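Local structure of major capsid protein (Faustovirus, 5J7O) at residues V105-A110 with L183-R188; V297-W302 with R320-D325. The protein probably builds the outer protein shell of a large dsDNA virus, folding as a double jelly-roll and associating as a trimer. One frame throughout, in Å; residues are numbered along the deposited sequence.

Interaction 1 of 2, residues V105-A110 with L183-R188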
loop_
_atom_site.group_PDB
_atom_site.type_symbol
_atom_site.label_atom_id
_atom_site.label_comp_id
_atom_site.label_asym_id
_atom_site.label_seq_id
_atom_site.Cartn_x
_atom_site.Cartn_y
_atom_site.Cartn_z
ATOM N N VAL B 105 -14.979 -16.843 15.566
ATOM C CA VAL B 105 -14.615 -17.443 16.844
ATOM C C VAL B 105 -13.660 -16.505 17.569
ATOM O O VAL B 105 -12.580 -16.186 17.059
ATOM C CB VAL B 105 -13.983 -18.830 16.659
ATOM C CG1 VAL B 105 -13.514 -19.377 17.995
ATOM C CG2 VAL B 105 -14.971 -19.783 16.011
ATOM N N HIS B 106 -14.058 -16.070 18.762
ATOM C CA HIS B 106 -13.199 -15.256 19.611
ATOM C C HIS B 106 -12.238 -16.164 20.369
ATOM O O HIS B 106 -12.674 -17.055 21.103
ATOM C CB HIS B 106 -14.038 -14.429 20.581
ATOM C CG HIS B 106 -13.230 -13.660 21.581
ATOM N ND1 HIS B 106 -13.667 -13.425 22.868
ATOM C CD2 HIS B 106 -12.017 -13.068 21.482
ATOM C CE1 HIS B 106 -12.756 -12.726 23.520
ATOM N NE2 HIS B 106 -11.744 -12.495 22.702
ATOM N N VAL B 107 -10.938 -15.950 20.186
ATOM C CA VAL B 107 -9.907 -16.690 20.904
ATOM C C VAL B 107 -9.114 -15.704 21.748
ATOM O O VAL B 107 -8.761 -14.617 21.280
ATOM C CB VAL B 107 -8.974 -17.463 19.951
ATOM C CG1 VAL B 107 -8.054 -18.383 20.743
ATOM C CG2 VAL B 107 -9.784 -18.251 18.934
ATOM N N GLN B 108 -8.832 -16.088 22.991
ATOM C CA GLN B 108 -8.142 -15.226 23.942
ATOM C C GLN B 108 -6.985 -15.998 24.554
ATOM O O GLN B 108 -7.198 -17.015 25.222
ATOM C CB GLN B 108 -9.102 -14.734 25.028
ATOM C CG GLN B 108 -8.653 -13.470 25.736
ATOM C CD GLN B 108 -9.705 -12.942 26.691
ATOM O OE1 GLN B 108 -10.138 -13.644 27.603
ATOM N NE2 GLN B 108 -10.129 -11.703 26.479
ATOM N N LEU B 109 -5.767 -15.515 24.331
ATOM C CA LEU B 109 -4.553 -16.164 24.809
ATOM C C LEU B 109 -3.883 -15.273 25.847
ATOM O O LEU B 109 -3.681 -14.078 25.606
ATOM C CB LEU B 109 -3.603 -16.455 23.647
ATOM C CG LEU B 109 -4.245 -17.240 22.500
ATOM C CD1 LEU B 109 -3.291 -17.378 21.323
ATOM C CD2 LEU B 109 -4.710 -18.607 22.980
ATOM N N ALA B 110 -3.540 -15.859 26.991
ATOM C CA ALA B 110 -3.043 -15.084 28.119
ATOM C C ALA B 110 -1.721 -14.406 27.784
ATOM O O ALA B 110 -0.914 -14.915 27.000
ATOM C CB ALA B 110 -2.871 -15.983 29.344
ATOM N N LEU B 183 -4.604 -18.039 11.790
ATOM C CA LEU B 183 -4.733 -18.985 10.690
ATOM C C LEU B 183 -4.096 -20.326 11.028
ATOM O O LEU B 183 -4.632 -21.375 10.657
ATOM C CB LEU B 183 -4.116 -18.404 9.418
ATOM C CG LEU B 183 -4.784 -17.142 8.875
ATOM C CD1 LEU B 183 -4.213 -16.779 7.517
ATOM C CD2 LEU B 183 -6.292 -17.323 8.797
ATOM N N ARG B 184 -2.958 -20.317 11.728
ATOM C CA ARG B 184 -2.318 -21.575 12.091
ATOM C C ARG B 184 -2.971 -22.220 13.304
ATOM O O ARG B 184 -2.925 -23.447 13.444
ATOM C CB ARG B 184 -0.829 -21.365 12.370
ATOM C CG ARG B 184 -0.010 -22.630 12.179
ATOM C CD ARG B 184 1.453 -22.445 12.539
ATOM N NE ARG B 184 2.253 -23.553 12.025
ATOM C CZ ARG B 184 3.520 -23.784 12.350
ATOM N NH1 ARG B 184 4.145 -22.985 13.204
ATOM N NH2 ARG B 184 4.161 -24.819 11.826
ATOM N N LEU B 185 -3.577 -21.415 14.182
ATOM C CA LEU B 185 -4.128 -21.942 15.427
ATOM C C LEU B 185 -5.155 -23.035 15.163
ATOM O O LEU B 185 -5.229 -24.020 15.908
ATOM C CB LEU B 185 -4.755 -20.813 16.242
ATOM C CG LEU B 185 -5.314 -21.221 17.604
ATOM C CD1 LEU B 185 -4.186 -21.609 18.547
ATOM C CD2 LEU B 185 -6.155 -20.107 18.196
ATOM N N PHE B 186 -5.950 -22.885 14.109
ATOM C CA PHE B 186 -6.984 -23.860 13.774
ATOM C C PHE B 186 -6.391 -24.866 12.796
ATOM O O PHE B 186 -6.342 -24.621 11.587
ATOM C CB PHE B 186 -8.214 -23.170 13.194
ATOM C CG PHE B 186 -8.977 -22.339 14.191
ATOM C CD1 PHE B 186 -8.590 -22.286 15.521
ATOM C CD2 PHE B 186 -10.092 -21.619 13.797
ATOM C CE1 PHE B 186 -9.294 -21.526 16.435
ATOM C CE2 PHE B 186 -10.801 -20.858 14.707
ATOM C CZ PHE B 186 -10.402 -20.812 16.028
ATOM N N LYS B 187 -5.924 -26.000 13.326
ATOM C CA LYS B 187 -5.467 -27.087 12.466
ATOM C C LYS B 187 -6.577 -27.542 11.532
ATOM O O LYS B 187 -6.396 -27.599 10.311
ATOM C CB LYS B 187 -4.978 -28.262 13.312
ATOM C CG LYS B 187 -3.637 -28.055 13.981
ATOM C CD LYS B 187 -3.224 -29.313 14.727
ATOM C CE LYS B 187 -3.300 -30.534 13.822
ATOM N NZ LYS B 187 -3.068 -31.802 14.567
ATOM N N ARG B 188 -7.736 -27.881 12.093
ATOM C CA ARG B 188 -8.897 -28.287 11.320
ATOM C C ARG B 188 -10.131 -27.580 11.863
ATOM O O ARG B 188 -10.230 -27.297 13.060
ATOM C CB ARG B 188 -9.105 -29.812 11.359
ATOM C CG ARG B 188 -7.819 -30.624 11.255
ATOM C CD ARG B 188 -8.088 -32.066 10.857
ATOM N NE ARG B 188 -8.302 -32.203 9.419
ATOM C CZ ARG B 188 -7.329 -32.410 8.537
ATOM N NH1 ARG B 188 -6.070 -32.502 8.944
ATOM N NH2 ARG B 188 -7.614 -32.523 7.246
#
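With chi1 at -177°, L185 carries its CG anti to the backbone N, and this extended branch sends CD2 out to the methyls of V107. F186 is set the other way: chi1 of -69° puts its CG beside the backbone N and swings the ring across to V105 and V107. The two residues thus reach strand 99-109 from successive positions, L185 from the helix 181-185 side and F186 at the start of strand 186-193. L185 and V107 meet tip to tip, L185 CD2 lying 3.6 Å from V107 CG1 and 4.1 Å from V107 CG2. The second of those methyls also serves the ring: V107 CG2 is 3.9 Å from F186 CZ, so V107 is shared, with CG1 given to the leucine and CG2 to both partners. V105 comes in at the edge of the phenyl, close to its plane, with V105 CG1 4.0 Å from F186 CZ. The end of the ring thus meets two valines from the same side of one strand, V105 at the edge and V107 obliquely. No hydrogen bond crosses the contact, and the backbones stay apart, 9.5 Å between the CA atoms of V107 and L185. This is the interior of a jelly-roll sandwich, where one sheet faces the other through apolar side chains. Strand 293-298 pairs beside V105 and V107 and adds M295 and V297 to the same layer, strand 389-401 flanks the other edge, and beside F186 in its own sheet, strand 320-326 adds V324 against the ring and I326 against both L185 and F186.

Interaction 2 of 2, residues V297-W302 with R320-D325; sequences VPLLFW and RFITVD
L299 and I322 face each other across 9.5 Å between their CA atoms, a spacing too wide for backbone pairing, and no hydrogen bond joins the two segments. What they span is the interior of a jelly-roll sandwich: 320-325 runs in the sheet shared with strands 88-92 and 186-193, while 297-302 leaves the opposing sheet, where L299 still bonds through its backbone to M103 of strand 99-109. On its side I322 makes the close contacts, using both of its branches. Its chi1 of -68° places CG2 anti to the backbone N and CG1 beside it, so the short branch and the long branch go to different partners. The short one packs on the leucine, with I322 CG2 3.7 Å from L299 CD1; the two side chains run past each other in opposite directions and meet methyl to methyl. The long one ends near the phenyl of F301, which also passes it in the opposite direction. Between these two partners the backbone bends sharply, since L300 is the centre of an inverse gamma turn, closed by a weak bond of 2.9 Å from F301 N to L299 O. On either side of the turn, L299 and F301 both point toward the isoleucine. L300 itself is held by two tyrosines: its N bonds Y201 OH and its O bonds Y421 OH. Y201 also meets the F301 ring edge-to-face, and M103 and F191 close in round I322. The longer branch closes the contact: I322 CD1 approaches F301 CE2 obliquely at 4.2 Å.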
loop_
_atom_site.group_PDB
_atom_site.type_symbol
_atom_site.label_atom_id
_atom_site.label_comp_id
_atom_site.label_asym_id
_atom_site.label_seq_id
_atom_site.Cartn_x
_atom_site.Cartn_y
_atom_site.Cartn_z
ATOM N N VAL B 297 -11.438 -15.082 14.739
ATOM C CA VAL B 297 -11.105 -15.850 13.545
ATOM C C VAL B 297 -12.394 -16.219 12.818
ATOM O O VAL B 297 -13.209 -16.980 13.360
ATOM C CB VAL B 297 -10.291 -17.105 13.891
ATOM C CG1 VAL B 297 -9.901 -17.852 12.625
ATOM C CG2 VAL B 297 -9.054 -16.728 14.691
ATOM N N PRO B 298 -12.616 -15.713 11.609
ATOM C CA PRO B 298 -13.828 -16.082 10.872
ATOM C C PRO B 298 -13.755 -17.514 10.371
ATOM O O PRO B 298 -12.686 -18.024 10.025
ATOM C CB PRO B 298 -13.852 -15.089 9.701
ATOM C CG PRO B 298 -12.843 -14.021 10.057
ATOM C CD PRO B 298 -11.816 -14.712 10.888
ATOM N N LEU B 299 -14.915 -18.164 10.333
ATOM C CA LEU B 299 -15.024 -19.528 9.824
ATOM C C LEU B 299 -15.388 -19.457 8.346
ATOM O O LEU B 299 -16.482 -19.009 7.987
ATOM C CB LEU B 299 -16.051 -20.323 10.624
ATOM C CG LEU B 299 -15.765 -20.407 12.127
ATOM C CD1 LEU B 299 -16.663 -21.434 12.796
ATOM C CD2 LEU B 299 -14.296 -20.715 12.394
ATOM N N LEU B 300 -14.470 -19.903 7.491
ATOM C CA LEU B 300 -14.532 -19.630 6.055
ATOM C C LEU B 300 -15.365 -20.684 5.319
ATOM O O LEU B 300 -14.908 -21.338 4.383
ATOM C CB LEU B 300 -13.120 -19.554 5.485
ATOM C CG LEU B 300 -12.099 -18.762 6.305
ATOM C CD1 LEU B 300 -10.686 -19.231 5.995
ATOM C CD2 LEU B 300 -12.235 -17.270 6.045
ATOM N N PHE B 301 -16.615 -20.831 5.749
ATOM C CA PHE B 301 -17.546 -21.719 5.072
ATOM C C PHE B 301 -18.380 -20.944 4.050
ATOM O O PHE B 301 -18.392 -19.712 4.021
ATOM C CB PHE B 301 -18.454 -22.424 6.078
ATOM C CG PHE B 301 -17.741 -23.424 6.948
ATOM C CD1 PHE B 301 -17.171 -24.560 6.397
ATOM C CD2 PHE B 301 -17.663 -23.238 8.318
ATOM C CE1 PHE B 301 -16.522 -25.483 7.195
ATOM C CE2 PHE B 301 -17.017 -24.159 9.121
ATOM C CZ PHE B 301 -16.445 -25.282 8.559
ATOM N N TRP B 302 -19.088 -21.695 3.201
ATOM C CA TRP B 302 -19.831 -21.069 2.109
ATOM C C TRP B 302 -21.011 -20.259 2.634
ATOM O O TRP B 302 -21.358 -19.222 2.059
ATOM C CB TRP B 302 -20.307 -22.134 1.114
ATOM C CG TRP B 302 -21.580 -22.794 1.534
ATOM C CD1 TRP B 302 -22.845 -22.433 1.177
ATOM C CD2 TRP B 302 -21.716 -23.910 2.420
ATOM N NE1 TRP B 302 -23.762 -23.257 1.780
ATOM C CE2 TRP B 302 -23.095 -24.173 2.550
ATOM C CE3 TRP B 302 -20.808 -24.715 3.115
ATOM C CZ2 TRP B 302 -23.585 -25.205 3.342
ATOM C CZ3 TRP B 302 -21.297 -25.739 3.901
ATOM C CH2 TRP B 302 -22.673 -25.974 4.008
ATOM N N ARG B 320 -25.917 -30.807 14.964
ATOM C CA ARG B 320 -25.115 -29.853 14.212
ATOM C C ARG B 320 -24.055 -29.264 15.131
ATOM O O ARG B 320 -24.368 -28.807 16.236
ATOM C CB ARG B 320 -25.998 -28.750 13.619
ATOM C CG ARG B 320 -26.902 -28.063 14.633
ATOM C CD ARG B 320 -27.949 -27.191 13.961
ATOM N NE ARG B 320 -28.520 -26.219 14.891
ATOM C CZ ARG B 320 -29.564 -25.446 14.615
ATOM N NH1 ARG B 320 -30.164 -25.535 13.435
ATOM N NH2 ARG B 320 -30.012 -24.586 15.520
ATOM N N PHE B 321 -22.801 -29.284 14.683
ATOM C CA PHE B 321 -21.697 -28.858 15.529
ATOM C C PHE B 321 -20.634 -28.165 14.694
ATOM O O PHE B 321 -20.504 -28.409 13.491
ATOM C CB PHE B 321 -21.061 -30.039 16.272
ATOM C CG PHE B 321 -22.013 -30.791 17.152
ATOM C CD1 PHE B 321 -22.228 -30.394 18.461
ATOM C CD2 PHE B 321 -22.687 -31.903 16.674
ATOM C CE1 PHE B 321 -23.101 -31.089 19.275
ATOM C CE2 PHE B 321 -23.562 -32.600 17.483
ATOM C CZ PHE B 321 -23.769 -32.193 18.785
ATOM N N ILE B 322 -19.872 -27.295 15.353
ATOM C CA ILE B 322 -18.645 -26.729 14.806
ATOM C C ILE B 322 -17.496 -27.262 15.651
ATOM O O ILE B 322 -17.390 -26.947 16.843
ATOM C CB ILE B 322 -18.668 -25.195 14.799
ATOM C CG1 ILE B 322 -19.706 -24.680 13.801
ATOM C CG2 ILE B 322 -17.287 -24.648 14.461
ATOM C CD1 ILE B 322 -19.441 -25.104 12.370
ATOM N N THR B 323 -16.646 -28.081 15.042
ATOM C CA THR B 323 -15.511 -28.695 15.718
ATOM C C THR B 323 -14.227 -28.036 15.234
ATOM O O THR B 323 -14.043 -27.836 14.029
ATOM C CB THR B 323 -15.474 -30.204 15.459
ATOM O OG1 THR B 323 -16.542 -30.838 16.174
ATOM C CG2 THR B 323 -14.146 -30.799 15.897
ATOM N N VAL B 324 -13.348 -27.692 16.173
ATOM C CA VAL B 324 -12.107 -26.989 15.870
ATOM C C VAL B 324 -10.956 -27.719 16.549
ATOM O O VAL B 324 -10.967 -27.900 17.772
ATOM C CB VAL B 324 -12.150 -25.521 16.324
ATOM C CG1 VAL B 324 -10.844 -24.833 15.986
ATOM C CG2 VAL B 324 -13.322 -24.790 15.682
ATOM N N ASP B 325 -9.969 -28.136 15.759
ATOM C CA ASP B 325 -8.725 -28.677 16.289
ATOM C C ASP B 325 -7.733 -27.538 16.489
ATOM O O ASP B 325 -7.555 -26.699 15.599
ATOM C CB ASP B 325 -8.142 -29.733 15.351
ATOM C CG ASP B 325 -9.007 -30.975 15.258
ATOM O OD1 ASP B 325 -9.849 -31.186 16.158
ATOM O OD2 ASP B 325 -8.842 -31.745 14.288
#

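How the interactions relate
Both contacts are buried and purely apolar, and bridge the same two sheets of one jelly-roll, their centres about 11 Å apart. Strands 99-109 and 293-298 are neighbours on one side, 186-193 and 320-326 on the other. Within the sheets the joining is polar: V105 O probably bonds V297 N, and R188 O probably bonds D325 N. The F186 ring joins the two contacts, packing across the gap on V297 and, within its own sheet, on V324. Interaction 1 buries more surface, 176 against 115 Å², and joins two valines to L185 and F186 where helix passes into strand, whereas interaction 2, farther from the chain's centre, sets I322 against L299 and F301 about a gamma turn.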